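Long-range contacts in oxalate biosynthetic component 1 (Burkholderia thailandensis, PDB 5IKY), which takes part in quorum sensing-dependent oxalate production as a bifunctional enzyme that joins serine hydrolase and lyase activities: residues Ala1030-Asp1035 with Phe1057-His1062; Phe995-Ser1000 with Asp1067-Arg1072; Val126-Gln131 with Val165-Ala170; Leu134-Phe139 with Thr158-Asp163. All coordinates share one frame; numbering follows the deposited sequence.

Contact 1 (Ala1030-Asp1035 with Phe1057-His1062); sequences ADYRYD and FLLDDH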
# COMPACT_ATOMS: atom_id res chain seq x y z
N ALA A 1030 -5.47 16.18 12.93
CA ALA A 1030 -5.58 17.61 12.64
C ALA A 1030 -4.24 18.32 12.77
O ALA A 1030 -4.05 19.42 12.24
CB ALA A 1030 -6.61 18.25 13.55
N ASP A 1031 -3.30 17.70 13.48
CA ASP A 1031 -1.98 18.28 13.69
C ASP A 1031 -1.07 18.06 12.49
O ASP A 1031 -0.08 18.77 12.31
CB ASP A 1031 -1.33 17.69 14.94
CG ASP A 1031 -2.12 17.97 16.20
OD1 ASP A 1031 -2.73 19.05 16.29
OD2 ASP A 1031 -2.12 17.11 17.11
N TYR A 1032 -1.43 17.09 11.66
CA TYR A 1032 -0.58 16.65 10.55
C TYR A 1032 -0.25 17.75 9.54
O TYR A 1032 -1.13 18.48 9.08
CB TYR A 1032 -1.23 15.48 9.82
CG TYR A 1032 -0.59 15.18 8.48
CD1 TYR A 1032 0.64 14.54 8.41
CD2 TYR A 1032 -1.21 15.55 7.29
CE1 TYR A 1032 1.23 14.27 7.18
CE2 TYR A 1032 -0.63 15.29 6.07
CZ TYR A 1032 0.59 14.64 6.02
OH TYR A 1032 1.18 14.38 4.81
N ARG A 1033 1.03 17.85 9.21
CA ARG A 1033 1.50 18.70 8.12
C ARG A 1033 2.47 17.90 7.25
O ARG A 1033 3.25 17.10 7.77
CB ARG A 1033 2.19 19.96 8.65
CG ARG A 1033 1.27 20.95 9.36
CD ARG A 1033 2.08 22.14 9.84
NE ARG A 1033 1.27 23.15 10.50
CZ ARG A 1033 0.93 23.11 11.79
NH1 ARG A 1033 1.33 22.11 12.55
NH2 ARG A 1033 0.18 24.08 12.31
N TYR A 1034 2.44 18.11 5.94
CA TYR A 1034 3.35 17.40 5.05
C TYR A 1034 4.67 18.16 4.88
O TYR A 1034 5.02 18.59 3.78
CB TYR A 1034 2.70 17.12 3.69
CG TYR A 1034 2.00 18.29 3.02
CD1 TYR A 1034 0.69 18.62 3.34
CD2 TYR A 1034 2.65 19.05 2.05
CE1 TYR A 1034 0.05 19.69 2.72
CE2 TYR A 1034 2.02 20.11 1.43
CZ TYR A 1034 0.72 20.43 1.77
OH TYR A 1034 0.09 21.49 1.16
N ASP A 1035 5.40 18.33 5.98
CA ASP A 1035 6.72 18.96 5.95
C ASP A 1035 7.72 18.09 5.20
O ASP A 1035 8.65 18.60 4.57
CB ASP A 1035 7.23 19.23 7.36
CG ASP A 1035 6.14 19.63 8.32
OD1 ASP A 1035 5.33 20.51 7.97
OD2 ASP A 1035 6.10 19.09 9.45
N PHE A 1057 0.71 13.93 1.06
CA PHE A 1057 -0.54 13.20 1.23
C PHE A 1057 -1.39 13.90 2.28
O PHE A 1057 -0.88 14.69 3.08
CB PHE A 1057 -0.30 11.74 1.60
CG PHE A 1057 0.36 11.54 2.94
CD1 PHE A 1057 1.74 11.54 3.05
CD2 PHE A 1057 -0.41 11.34 4.07
CE1 PHE A 1057 2.34 11.35 4.28
CE2 PHE A 1057 0.19 11.16 5.31
CZ PHE A 1057 1.56 11.16 5.41
N LEU A 1058 -2.69 13.62 2.28
CA LEU A 1058 -3.61 14.29 3.19
C LEU A 1058 -4.37 13.29 4.04
O LEU A 1058 -4.97 12.35 3.52
CB LEU A 1058 -4.59 15.17 2.41
CG LEU A 1058 -3.98 16.16 1.42
CD1 LEU A 1058 -5.08 16.94 0.71
CD2 LEU A 1058 -3.01 17.09 2.11
N LEU A 1059 -4.35 13.50 5.35
CA LEU A 1059 -5.09 12.64 6.27
C LEU A 1059 -6.54 13.09 6.38
O LEU A 1059 -6.83 14.28 6.29
CB LEU A 1059 -4.43 12.64 7.65
CG LEU A 1059 -3.08 11.93 7.77
CD1 LEU A 1059 -2.61 11.90 9.22
CD2 LEU A 1059 -3.16 10.52 7.20
N ASP A 1060 -7.44 12.14 6.58
CA ASP A 1060 -8.84 12.46 6.82
C ASP A 1060 -9.11 12.47 8.32
O ASP A 1060 -8.17 12.44 9.12
CB ASP A 1060 -9.77 11.48 6.09
CG ASP A 1060 -9.84 10.12 6.77
OD1 ASP A 1060 -8.91 9.76 7.51
OD2 ASP A 1060 -10.83 9.39 6.54
N ASP A 1061 -10.38 12.49 8.71
CA ASP A 1061 -10.74 12.56 10.12
C ASP A 1061 -10.38 11.27 10.87
O ASP A 1061 -10.17 11.29 12.08
CB ASP A 1061 -12.23 12.86 10.28
CG ASP A 1061 -12.61 14.20 9.68
OD1 ASP A 1061 -11.71 15.04 9.47
OD2 ASP A 1061 -13.82 14.42 9.44
N HIS A 1062 -10.31 10.16 10.15
CA HIS A 1062 -9.98 8.87 10.76
C HIS A 1062 -8.52 8.50 10.51
O HIS A 1062 -8.15 7.33 10.61
CB HIS A 1062 -10.90 7.77 10.23
CG HIS A 1062 -12.36 8.11 10.31
ND1 HIS A 1062 -13.10 7.93 11.46
CD2 HIS A 1062 -13.21 8.60 9.38
CE1 HIS A 1062 -14.34 8.30 11.24
NE2 HIS A 1062 -14.44 8.72 9.99

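Contact 2 (Phe995-Ser1000 with Asp1067-Arg1072); sequences FNDVRS and DGHSIR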
# COMPACT_ATOMS: atom_id res chain seq x y z
N PHE A 995 -0.74 12.25 -2.87
CA PHE A 995 -0.78 10.89 -3.39
C PHE A 995 -2.17 10.27 -3.26
O PHE A 995 -2.61 9.53 -4.13
CB PHE A 995 0.24 10.01 -2.66
CG PHE A 995 0.08 8.54 -2.92
CD1 PHE A 995 0.41 8.00 -4.15
CD2 PHE A 995 -0.40 7.70 -1.93
CE1 PHE A 995 0.27 6.65 -4.39
CE2 PHE A 995 -0.55 6.34 -2.17
CZ PHE A 995 -0.21 5.82 -3.40
N ASN A 996 -2.86 10.59 -2.17
CA ASN A 996 -4.20 10.05 -1.94
C ASN A 996 -5.28 10.89 -2.61
O ASN A 996 -6.47 10.62 -2.46
CB ASN A 996 -4.48 9.93 -0.45
CG ASN A 996 -4.21 11.22 0.29
OD1 ASN A 996 -3.24 11.92 0.01
ND2 ASN A 996 -5.07 11.55 1.25
N ASP A 997 -4.86 11.92 -3.35
CA ASP A 997 -5.80 12.69 -4.15
C ASP A 997 -6.10 11.90 -5.42
O ASP A 997 -5.53 12.16 -6.47
CB ASP A 997 -5.23 14.07 -4.48
CG ASP A 997 -6.28 15.02 -5.03
OD1 ASP A 997 -7.36 14.54 -5.45
OD2 ASP A 997 -6.03 16.24 -5.05
N VAL A 998 -7.01 10.94 -5.30
CA VAL A 998 -7.28 10.00 -6.38
C VAL A 998 -7.91 10.68 -7.59
O VAL A 998 -7.71 10.23 -8.72
CB VAL A 998 -8.20 8.85 -5.90
CG1 VAL A 998 -7.49 8.03 -4.84
CG2 VAL A 998 -9.52 9.39 -5.37
N ARG A 999 -8.64 11.77 -7.37
CA ARG A 999 -9.26 12.48 -8.49
C ARG A 999 -8.21 13.25 -9.28
O ARG A 999 -8.28 13.33 -10.51
CB ARG A 999 -10.36 13.42 -8.01
CG ARG A 999 -11.35 13.78 -9.11
CD ARG A 999 -12.35 14.84 -8.68
NE ARG A 999 -13.25 15.19 -9.78
CZ ARG A 999 -13.90 16.34 -9.88
NH1 ARG A 999 -13.76 17.27 -8.95
NH2 ARG A 999 -14.69 16.56 -10.93
N SER A 1000 -7.23 13.82 -8.57
CA SER A 1000 -6.11 14.47 -9.22
C SER A 1000 -5.19 13.45 -9.88
O SER A 1000 -4.65 13.69 -10.96
CB SER A 1000 -5.31 15.32 -8.23
OG SER A 1000 -6.06 16.43 -7.79
N ASP A 1067 -11.18 11.42 0.98
CA ASP A 1067 -11.45 12.86 0.88
C ASP A 1067 -10.15 13.66 0.71
O ASP A 1067 -9.90 14.63 1.43
CB ASP A 1067 -12.23 13.34 2.11
CG ASP A 1067 -12.79 14.74 1.93
OD1 ASP A 1067 -13.77 14.90 1.17
OD2 ASP A 1067 -12.27 15.68 2.57
N GLY A 1068 -9.33 13.24 -0.25
CA GLY A 1068 -8.03 13.85 -0.45
C GLY A 1068 -8.00 14.94 -1.50
O GLY A 1068 -6.93 15.38 -1.92
N HIS A 1069 -9.18 15.39 -1.92
CA HIS A 1069 -9.28 16.41 -2.95
C HIS A 1069 -9.76 17.75 -2.38
O HIS A 1069 -9.88 18.74 -3.11
CB HIS A 1069 -10.21 15.95 -4.07
CG HIS A 1069 -10.13 16.78 -5.31
ND1 HIS A 1069 -8.94 17.01 -5.98
CD2 HIS A 1069 -11.08 17.45 -6.01
CE1 HIS A 1069 -9.17 17.77 -7.03
NE2 HIS A 1069 -10.46 18.06 -7.07
N SER A 1070 -10.03 17.78 -1.08
CA SER A 1070 -10.55 19.00 -0.45
C SER A 1070 -9.48 20.08 -0.39
O SER A 1070 -8.38 19.86 0.11
CB SER A 1070 -11.07 18.70 0.95
OG SER A 1070 -10.04 18.81 1.91
N ILE A 1071 -9.82 21.26 -0.92
CA ILE A 1071 -8.89 22.38 -0.93
C ILE A 1071 -8.56 22.84 0.49
O ILE A 1071 -7.50 23.41 0.74
CB ILE A 1071 -9.47 23.57 -1.75
CG1 ILE A 1071 -8.44 24.70 -1.87
CG2 ILE A 1071 -10.77 24.06 -1.15
CD1 ILE A 1071 -7.13 24.26 -2.48
N ARG A 1072 -9.46 22.55 1.42
CA ARG A 1072 -9.26 22.90 2.82
C ARG A 1072 -8.06 22.16 3.41
O ARG A 1072 -7.15 22.77 3.96
CB ARG A 1072 -10.52 22.61 3.64

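Contact 3 (Val126-Gln131 with Val165-Ala170); sequences VDLVRQ and VERMRA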
# COMPACT_ATOMS: atom_id res chain seq x y z
N VAL A 126 32.94 -12.19 19.35
CA VAL A 126 31.84 -11.66 18.55
C VAL A 126 30.76 -12.73 18.37
O VAL A 126 29.59 -12.41 18.17
CB VAL A 126 32.32 -11.15 17.17
CG1 VAL A 126 32.80 -12.31 16.30
CG2 VAL A 126 31.22 -10.37 16.46
N ASP A 127 31.15 -14.00 18.46
CA ASP A 127 30.21 -15.10 18.31
C ASP A 127 29.30 -15.18 19.53
O ASP A 127 28.12 -15.49 19.42
CB ASP A 127 30.94 -16.42 18.10
CG ASP A 127 29.99 -17.59 17.90
OD1 ASP A 127 29.27 -17.60 16.88
OD2 ASP A 127 29.97 -18.49 18.76
N LEU A 128 29.87 -14.91 20.70
CA LEU A 128 29.11 -14.91 21.95
C LEU A 128 28.07 -13.80 21.95
O LEU A 128 26.94 -14.00 22.38
CB LEU A 128 30.05 -14.76 23.15
CG LEU A 128 29.36 -14.65 24.52
CD1 LEU A 128 28.70 -15.97 24.88
CD2 LEU A 128 30.35 -14.23 25.59
N VAL A 129 28.46 -12.63 21.46
CA VAL A 129 27.57 -11.48 21.39
C VAL A 129 26.33 -11.78 20.55
O VAL A 129 25.21 -11.47 20.94
CB VAL A 129 28.28 -10.24 20.82
CG1 VAL A 129 27.32 -9.06 20.73
CG2 VAL A 129 29.48 -9.87 21.69
N ARG A 130 26.55 -12.40 19.39
CA ARG A 130 25.46 -12.76 18.49
C ARG A 130 24.44 -13.67 19.16
O ARG A 130 23.24 -13.41 19.10
CB ARG A 130 26.00 -13.44 17.23
CG ARG A 130 26.87 -12.57 16.36
CD ARG A 130 27.02 -13.19 14.98
NE ARG A 130 27.77 -12.33 14.08
CZ ARG A 130 29.01 -12.59 13.67
NH1 ARG A 130 29.63 -13.68 14.10
NH2 ARG A 130 29.62 -11.76 12.85
N GLN A 131 24.94 -14.72 19.79
CA GLN A 131 24.07 -15.70 20.43
C GLN A 131 23.26 -15.06 21.56
O GLN A 131 22.12 -15.44 21.79
CB GLN A 131 24.90 -16.87 20.97
CG GLN A 131 25.68 -17.60 19.88
CD GLN A 131 26.57 -18.70 20.44
OE1 GLN A 131 26.31 -19.23 21.52
NE2 GLN A 131 27.61 -19.05 19.69
N VAL A 165 26.29 -18.25 30.83
CA VAL A 165 26.87 -17.60 32.00
C VAL A 165 28.37 -17.83 32.11
O VAL A 165 29.13 -16.91 32.39
CB VAL A 165 26.18 -18.08 33.30
CG1 VAL A 165 26.73 -17.33 34.50
CG2 VAL A 165 24.67 -17.90 33.19
N GLU A 166 28.79 -19.07 31.88
CA GLU A 166 30.21 -19.43 31.92
C GLU A 166 31.01 -18.63 30.91
O GLU A 166 31.99 -17.96 31.26
CB GLU A 166 30.40 -20.92 31.65
CG GLU A 166 29.69 -21.85 32.62
CD GLU A 166 29.55 -23.25 32.06
OE1 GLU A 166 30.12 -23.52 30.98
OE2 GLU A 166 28.87 -24.08 32.70
N ARG A 167 30.59 -18.70 29.65
CA ARG A 167 31.28 -18.02 28.56
C ARG A 167 31.29 -16.51 28.78
O ARG A 167 32.26 -15.84 28.44
CB ARG A 167 30.63 -18.37 27.23
CG ARG A 167 30.76 -19.84 26.86
CD ARG A 167 29.81 -20.23 25.74
NE ARG A 167 30.03 -19.45 24.53
CZ ARG A 167 29.16 -19.38 23.53
NH1 ARG A 167 28.03 -20.06 23.58
NH2 ARG A 167 29.43 -18.64 22.46
N MET A 168 30.21 -15.99 29.36
CA MET A 168 30.15 -14.58 29.70
C MET A 168 31.17 -14.25 30.78
O MET A 168 31.91 -13.26 30.68
CB MET A 168 28.75 -14.19 30.17
CG MET A 168 27.94 -13.40 29.15
SD MET A 168 26.33 -12.89 29.77
CE MET A 168 25.53 -14.47 30.01
N ARG A 169 31.22 -15.08 31.82
CA ARG A 169 32.16 -14.89 32.92
C ARG A 169 33.61 -15.06 32.46
O ARG A 169 34.50 -14.35 32.92
CB ARG A 169 31.86 -15.86 34.06
CG ARG A 169 32.45 -15.44 35.40
CD ARG A 169 32.42 -16.57 36.41
NE ARG A 169 31.10 -17.19 36.51
CZ ARG A 169 30.13 -16.76 37.32
NH1 ARG A 169 28.96 -17.38 37.34
NH2 ARG A 169 30.34 -15.70 38.10
N ALA A 170 33.83 -16.01 31.56
CA ALA A 170 35.16 -16.29 31.05
C ALA A 170 35.64 -15.17 30.13
O ALA A 170 36.76 -14.67 30.28
CB ALA A 170 35.18 -17.62 30.31

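Contact 4 (Leu134-Phe139 with Thr158-Asp163); sequences LQLTTF and TYLSPD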
# COMPACT_ATOMS: atom_id res chain seq x y z
N LEU A 134 20.74 -12.86 19.70
CA LEU A 134 19.76 -13.74 19.09
C LEU A 134 18.84 -14.38 20.12
O LEU A 134 17.65 -14.57 19.87
CB LEU A 134 20.44 -14.82 18.25
CG LEU A 134 21.00 -14.35 16.90
CD1 LEU A 134 21.54 -15.53 16.10
CD2 LEU A 134 19.95 -13.60 16.11
N GLN A 135 19.39 -14.72 21.29
CA GLN A 135 18.58 -15.32 22.34
C GLN A 135 17.58 -14.33 22.93
O GLN A 135 16.41 -14.66 23.11
CB GLN A 135 19.46 -15.88 23.46
CG GLN A 135 19.69 -17.38 23.36
CD GLN A 135 18.41 -18.19 23.57
OE1 GLN A 135 17.40 -17.67 24.03
NE2 GLN A 135 18.47 -19.47 23.23
N LEU A 136 18.05 -13.13 23.24
CA LEU A 136 17.18 -12.13 23.85
C LEU A 136 16.10 -11.67 22.87
O LEU A 136 14.94 -11.49 23.26
CB LEU A 136 17.99 -10.93 24.35
CG LEU A 136 18.96 -11.24 25.50
CD1 LEU A 136 19.49 -9.97 26.14
CD2 LEU A 136 18.30 -12.12 26.54
N THR A 137 16.46 -11.49 21.60
CA THR A 137 15.49 -11.05 20.61
C THR A 137 14.49 -12.16 20.28
O THR A 137 13.35 -11.88 19.90
CB THR A 137 16.16 -10.55 19.31
OG1 THR A 137 17.06 -11.56 18.82
CG2 THR A 137 16.94 -9.27 19.57
N THR A 138 14.92 -13.41 20.42
CA THR A 138 14.02 -14.55 20.29
C THR A 138 12.98 -14.50 21.41
O THR A 138 11.82 -14.85 21.22
CB THR A 138 14.77 -15.90 20.34
OG1 THR A 138 15.72 -15.96 19.27
CG2 THR A 138 13.80 -17.06 20.22
N PHE A 139 13.41 -14.02 22.58
CA PHE A 139 12.56 -13.95 23.75
C PHE A 139 11.66 -12.72 23.76
O PHE A 139 10.83 -12.55 24.65
CB PHE A 139 13.40 -13.98 25.03
CG PHE A 139 13.92 -15.34 25.38
CD1 PHE A 139 13.44 -16.47 24.74
CD2 PHE A 139 14.88 -15.49 26.37
CE1 PHE A 139 13.92 -17.73 25.06
CE2 PHE A 139 15.36 -16.75 26.70
CZ PHE A 139 14.88 -17.87 26.05
N THR A 158 13.03 -13.77 31.40
CA THR A 158 14.12 -14.07 30.48
C THR A 158 15.22 -14.86 31.18
O THR A 158 15.72 -14.46 32.23
CB THR A 158 14.71 -12.78 29.88
OG1 THR A 158 13.75 -12.19 29.00
CG2 THR A 158 15.97 -13.09 29.11
N TYR A 159 15.60 -15.99 30.58
CA TYR A 159 16.58 -16.88 31.18
C TYR A 159 17.75 -17.14 30.23
O TYR A 159 17.58 -17.17 29.01
CB TYR A 159 15.91 -18.20 31.57
CG TYR A 159 16.87 -19.30 32.00
CD1 TYR A 159 17.35 -20.22 31.08
CD2 TYR A 159 17.27 -19.42 33.32
CE1 TYR A 159 18.22 -21.22 31.46
CE2 TYR A 159 18.14 -20.42 33.71
CZ TYR A 159 18.61 -21.32 32.77
OH TYR A 159 19.47 -22.32 33.15
N LEU A 160 18.93 -17.32 30.80
CA LEU A 160 20.11 -17.71 30.02
C LEU A 160 20.75 -18.95 30.64
O LEU A 160 20.93 -19.02 31.85
CB LEU A 160 21.12 -16.56 29.95
CG LEU A 160 20.71 -15.36 29.11
CD1 LEU A 160 21.77 -14.26 29.18
CD2 LEU A 160 20.47 -15.77 27.67
N SER A 161 21.08 -19.92 29.80
CA SER A 161 21.65 -21.18 30.25
C SER A 161 23.00 -21.00 30.94
O SER A 161 23.69 -20.00 30.71
CB SER A 161 21.80 -22.14 29.06
OG SER A 161 22.73 -21.63 28.12
N PRO A 162 23.38 -21.96 31.80
CA PRO A 162 24.70 -21.98 32.43
C PRO A 162 25.81 -21.79 31.41
O PRO A 162 26.80 -21.10 31.68
CB PRO A 162 24.78 -23.39 33.04
CG PRO A 162 23.37 -23.92 33.06
CD PRO A 162 22.46 -22.92 32.42
N ASP A 163 25.63 -22.39 30.23
CA ASP A 163 26.58 -22.28 29.14
C ASP A 163 26.82 -20.81 28.77
O ASP A 163 27.96 -20.40 28.53
CB ASP A 163 26.09 -23.06 27.93
CG ASP A 163 27.21 -23.51 27.02
OD1 ASP A 163 27.77 -24.60 27.25
OD2 ASP A 163 27.53 -22.76 26.07

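Contact 1 (Ala1030-Asp1035 with Phe1057-His1062)
The phenol of Tyr1032 carries this contact, meeting Phe1057 in two ways at once. Tyr1032 OH donates a hydrogen bond to Phe1057 O at 2.7 Å, from a position 38° above the carbonyl plane. Tyrosine suits the place because its ring packs among apolar groups while its hydroxyl answers a buried backbone carbonyl in an irregular loop.

The second interaction is aromatic. The two rings form an offset stack with centroids 4.8 Å apart and planes inclined by 29°. The displacement sets Tyr1032 OH over the centre of the Phe1057 ring, 3.1 Å above its plane. Phe1057 CG stands between its own backbone N and carbonyl carbon (chi1 65°), which brings CG back toward the Tyr1032 hydroxyl although the bond to CB points away.

Apolar packing completes the contact. Leu1059 crosses Tyr1032 at about a right angle: its CG lies over one face of the ring, toward the rim, and its CD1 is 3.9 Å from Tyr1032 CB. Beside this, Tyr1034 and Leu1058 lie side by side, with Tyr1034 CE1 4.1 Å from Leu1058 CD2; the Tyr1034 hydroxyl bonds to Tyr1074 O.

The two loops are the entry to and exit from the antiparallel hairpin of strands 1038-1043 and 1049-1054, at one border of the mixed sheet of the hydrolase-like C-terminal region. Helix 1015-1025 supplies Cys1023, which touches Tyr1032, Phe1057 and Leu1059, while helix 1071-1076 packs against Leu1058.

Contact 2 (Phe995-Ser1000 with Asp1067-Arg1072)
His1069 and Asp997 form a His-carboxylate pair whose geometry, with Ser935, is consistent with the Ser-His-Asp catalytic triad of alpha/beta hydrolases. His1069 NE2 bonds to Ser935 OG, at the end of strand 929-935, as fits the nucleophile position of a serine hydrolase. At the other side of the imidazole, ND1 donates to both carboxylate oxygens of Asp997 through their syn lone pairs. The bond to Asp997 OD2, 3.2 Å long, is nearly straight (170° at the hydrogen) and lies in the ring plane; that to Asp997 OD1, at 3.0 Å, is more bent (130°).

Further donors fix the carboxylate. Asp997 is the N-cap of helix 998-1002, its OD1 accepting from Ser1000 N at 3.2 Å, while Ser1000 OG donates to Asp997 OD2 at 2.7 Å. Both approach from above the carboxylate plane, and Tyr1074 OH adds another bond to OD2. Aspartate suits the place because one short side chain can cap the helix and orient the histidine.

Gly1068, with no side chain to direct at Asn996 O, suits the close approach of its CA to Asp997 CA, 4.5 Å. Arg999, extended from CG to NE, crosses the imidazole at a slant and makes a CH-pi contact, its CD 4.3 Å from the His1069 ring centroid and 26° off the ring normal.

Contact 3 (Val126-Gln131 with Val165-Ala170)
Arg167 reaches across from helix 162-172 and lays its guanidinium against three residues of helix 126-138, meeting each from a different direction. Gln131 comes in at the edge: the two side chains cross at about a right angle, and Arg167 NH1 donates to Gln131 OE1 at 2.8 Å, with 157° at the hydrogen and the oxygen close to the guanidinium plane. Leu128 slides past in the opposite sense, placing its CD1 over one guanidinium face, 3.5 Å above the plane. Asp127 approaches obliquely, and its OD2 forms a long salt bridge, 3.7 Å, with Arg167 NH2. A bend at chi3 (58°) turns Arg167 NE out of the line of the chain.

Leu128 also serves the inner side, its CD2 packing 3.8 Å from Arg167 O and 4.4 Å from Met168 CG. The short helical segments run in broadly opposite directions but well off antiparallel, at 138° with axes 11.0 Å apart, a wide spacing that a long arginine and a leucine can bridge.

This helix-helix packing of the N-terminal domain is apolar inside and polar outside. Arginine suits both: its edge takes a hydrogen bond and long ion pairs (Asp163 a further, weak partner), its flat face covers Leu128.

Contact 4 (Leu134-Phe139 with Thr158-Asp163)
Helix 134-138, the end of helix 126-138, runs nearly antiparallel to strand 158-160, at 155° with axes 9.4 Å apart, bringing Phe139 and Thr158 to a CA-CA distance of 6.9 Å and Gln135 and Leu160 to 8.2 Å. This is alpha/beta packing within the N-terminal domain, with a helix lying against the edge strand of a small antiparallel sheet. Strand 156-160 is hydrogen-bonded to its neighbour, strand 60-64, through the backbones of Thr158 with Arg62 and Leu160 with Ile60.

No hydrogen bond joins the two segments; the contact is made chiefly by apolar groups. Thr158 divides its two branches. Its CG2 lies anti to the backbone N and meets the helix, 3.6 Å from Leu136 CD2 and 3.8 Å from Phe139 CD2, whereas OG1 bonds to Trp141 NE1. A beta-branched threonine thus fits a strand position that must offer a methyl in one direction and a polar atom in another. Two residues on, Leu160 CD2 lies 4.4 Å from Leu136 CD2 and also reaches Gln135 CB. Between them, the end of the Tyr159 side chain leads away from the helix, its ring stacked on Phe26.

Gln135 keeps its polar end occupied, NE2 bonding to Pro194 O, while its OE1 is set over one face of the Phe139 ring, toward the rim. With CG anti to the carbonyl carbon (chi1 -76°), Phe139 sets out toward the strand; its ring then turns an edge to it, Phe139 CE2 3.2 Å from Tyr159 O, which lies in the ring plane.

The four contacts form two neighbouring pairs at distant places in the chain. Contacts 3 and 4, with centres 11 Å apart, share helices 126-138 and 162-172 of the N-terminal domain; contact 4 falls between the segments of contact 3, and Met168 meets Leu160 where they join. Contacts 1 and 2 come much later, in the hydrolase-like C-terminal region, 12 Å apart, with contact 1 lying in sequence between the segments of contact 2. There Asn996 OD1 probably accepts a hydrogen bond from Leu1058 N, tying the hairpin loops to the segments of the triad-like site. Centres of different pairs are 42 to 55 Å apart, so each pair belongs to its own separately packed region.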